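Local coordinates for protein acyl-coenzyme A oxidase acox-1.1 (PDB 5K3H) that catalyses the FAD-dependent first step of peroxisomal beta-oxidation, desaturating fatty acyl-CoA side chains to (2E)-enoyl-CoA with release of hydrogen peroxide, at residues M66-E69 with E70-E74. Residues are numbered along the deposited sequence; the frame is centred on the assembly and turned at random.
Sequences MTRE and EKIME
Thr67 and Lys71 are joined by the first i-to-i+4 bond of helix 68-85, Lys71 N to Thr67 O at 2.9 Å, and Arg68 to Ile72 and Glu69 to Met73 continue the pattern, while Met66, before the cap, is still loop. Thr67 is the N-cap, and with Glu70 it makes a reciprocal capping box. Its OG1 accepts from Glu70 N at 3.3 Å with a nearly straight N-H (160°); in return Glu70 OE1 takes Thr67 N at 2.9 Å, met from above the carboxylate plane. OG1 reaches the helix start because it stands between the backbone N and the carbonyl carbon (chi1 65°). With the hydroxyl gone, as in an alanine here, Glu70 N is likely to lose its side-chain acceptor and the first turn its cap. The Met66 chain runs extended alongside Lys71 toward Glu74: CB lies 3.8 Å from Lys71 CG, and the terminal CE meets Glu74 CG at 4.0 Å, the two chains crossing at about a right angle. On another side of the helix, Ile72 CD1 approaches Arg68 NE obliquely at 4.0 Å.

The polar ends are anchored beyond the turn: Lys71 NZ in a salt bridge with Glu109, Glu74 OE2 in one with Arg77 while also accepting from Ser60 N, Arg68 NE on Asn246 O. The box thus starts a helix packed beside the loop of Asn246 and Ile247, between strands 234-238 and 251-255; from the second subunit, Leu649 packs on Arg68 and Glu69, Ser657 of helix 656-660 on Ile72, and Tyr661 on Met73.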
loop_
_atom_site.group_PDB
_atom_site.type_symbol
_atom_site.label_atom_id
_atom_site.label_comp_id
_atom_site.label_asym_id
_atom_site.label_seq_id
_atom_site.Cartn_x
_atom_site.Cartn_y
_atom_site.Cartn_z
ATOM N N MET B 66 8.750 10.226 -17.264
ATOM C CA MET B 66 8.937 9.421 -18.457
ATOM C C MET B 66 7.832 8.376 -18.607
ATOM O O MET B 66 7.372 7.781 -17.628
ATOM C CB MET B 66 10.285 8.705 -18.388
ATOM C CG MET B 66 11.517 9.584 -18.333
ATOM S SD MET B 66 12.976 8.500 -18.300
ATOM C CE MET B 66 14.342 9.597 -17.976
ATOM N N THR B 67 7.440 8.113 -19.853
ATOM C CA THR B 67 6.596 6.959 -20.118
ATOM C C THR B 67 7.400 5.670 -19.924
ATOM O O THR B 67 8.635 5.690 -19.792
ATOM C CB THR B 67 6.030 7.026 -21.535
ATOM O OG1 THR B 67 7.114 6.932 -22.468
ATOM C CG2 THR B 67 5.339 8.353 -21.757
ATOM N N ARG B 68 6.685 4.536 -19.916
ATOM C CA ARG B 68 7.351 3.239 -19.794
ATOM C C ARG B 68 8.352 3.027 -20.922
ATOM O O ARG B 68 9.481 2.565 -20.699
ATOM C CB ARG B 68 6.329 2.097 -19.787
ATOM C CG ARG B 68 6.985 0.781 -19.433
ATOM C CD ARG B 68 6.080 -0.452 -19.425
ATOM N NE ARG B 68 6.871 -1.580 -18.932
ATOM C CZ ARG B 68 6.473 -2.842 -18.877
ATOM N NH1 ARG B 68 5.256 -3.199 -19.280
ATOM N NH2 ARG B 68 7.302 -3.750 -18.388
ATOM N N GLU B 69 7.942 3.343 -22.154
ATOM C CA GLU B 69 8.837 3.198 -23.300
ATOM C C GLU B 69 10.100 4.040 -23.137
ATOM O O GLU B 69 11.208 3.570 -23.425
ATOM C CB GLU B 69 8.080 3.565 -24.577
ATOM C CG GLU B 69 7.041 2.512 -24.979
ATOM C CD GLU B 69 5.735 2.536 -24.162
ATOM O OE1 GLU B 69 5.503 3.448 -23.318
ATOM O OE2 GLU B 69 4.949 1.579 -24.355
ATOM N N GLU B 70 9.957 5.278 -22.643
ATOM C CA GLU B 70 11.119 6.140 -22.435
ATOM C C GLU B 70 12.023 5.603 -21.324
ATOM O O GLU B 70 13.253 5.660 -21.435
ATOM C CB GLU B 70 10.657 7.561 -22.114
ATOM C CG GLU B 70 9.966 8.278 -23.253
ATOM C CD GLU B 70 9.240 9.536 -22.783
ATOM O OE1 GLU B 70 9.183 9.769 -21.548
ATOM O OE2 GLU B 70 8.700 10.290 -23.638
ATOM N N LYS B 71 11.436 5.077 -20.245
ATOM C CA LYS B 71 12.249 4.533 -19.160
ATOM C C LYS B 71 13.112 3.375 -19.645
ATOM O O LYS B 71 14.288 3.271 -19.278
ATOM C CB LYS B 71 11.358 4.062 -18.003
ATOM C CG LYS B 71 10.621 5.134 -17.219
ATOM C CD LYS B 71 9.649 4.441 -16.271
ATOM C CE LYS B 71 8.610 5.395 -15.697
ATOM N NZ LYS B 71 8.731 5.577 -14.239
ATOM N N ILE B 72 12.540 2.486 -20.463
ATOM C CA ILE B 72 13.289 1.313 -20.931
ATOM C C ILE B 72 14.435 1.724 -21.867
ATOM O O ILE B 72 15.561 1.219 -21.739
ATOM C CB ILE B 72 12.322 0.290 -21.569
ATOM C CG1 ILE B 72 11.371 -0.249 -20.478
ATOM C CG2 ILE B 72 13.085 -0.850 -22.235
ATOM C CD1 ILE B 72 10.289 -1.210 -20.950
ATOM N N MET B 73 14.184 2.663 -22.796
ATOM C CA MET B 73 15.263 3.219 -23.623
ATOM C C MET B 73 16.385 3.816 -22.766
ATOM O O MET B 73 17.571 3.542 -22.990
ATOM C CB MET B 73 14.707 4.276 -24.579
ATOM C CG MET B 73 14.172 3.707 -25.891
ATOM S SD MET B 73 15.380 2.812 -26.903
ATOM C CE MET B 73 16.243 4.179 -27.694
ATOM N N GLU B 74 16.027 4.667 -21.804
ATOM C CA GLU B 74 17.020 5.280 -20.932
ATOM C C GLU B 74 17.800 4.220 -20.158
ATOM O O GLU B 74 19.024 4.307 -20.020
ATOM C CB GLU B 74 16.307 6.241 -19.974
ATOM C CG GLU B 74 17.159 6.838 -18.865
ATOM C CD GLU B 74 18.023 7.978 -19.386
ATOM O OE1 GLU B 74 17.943 8.285 -20.587
ATOM O OE2 GLU B 74 18.780 8.578 -18.609
#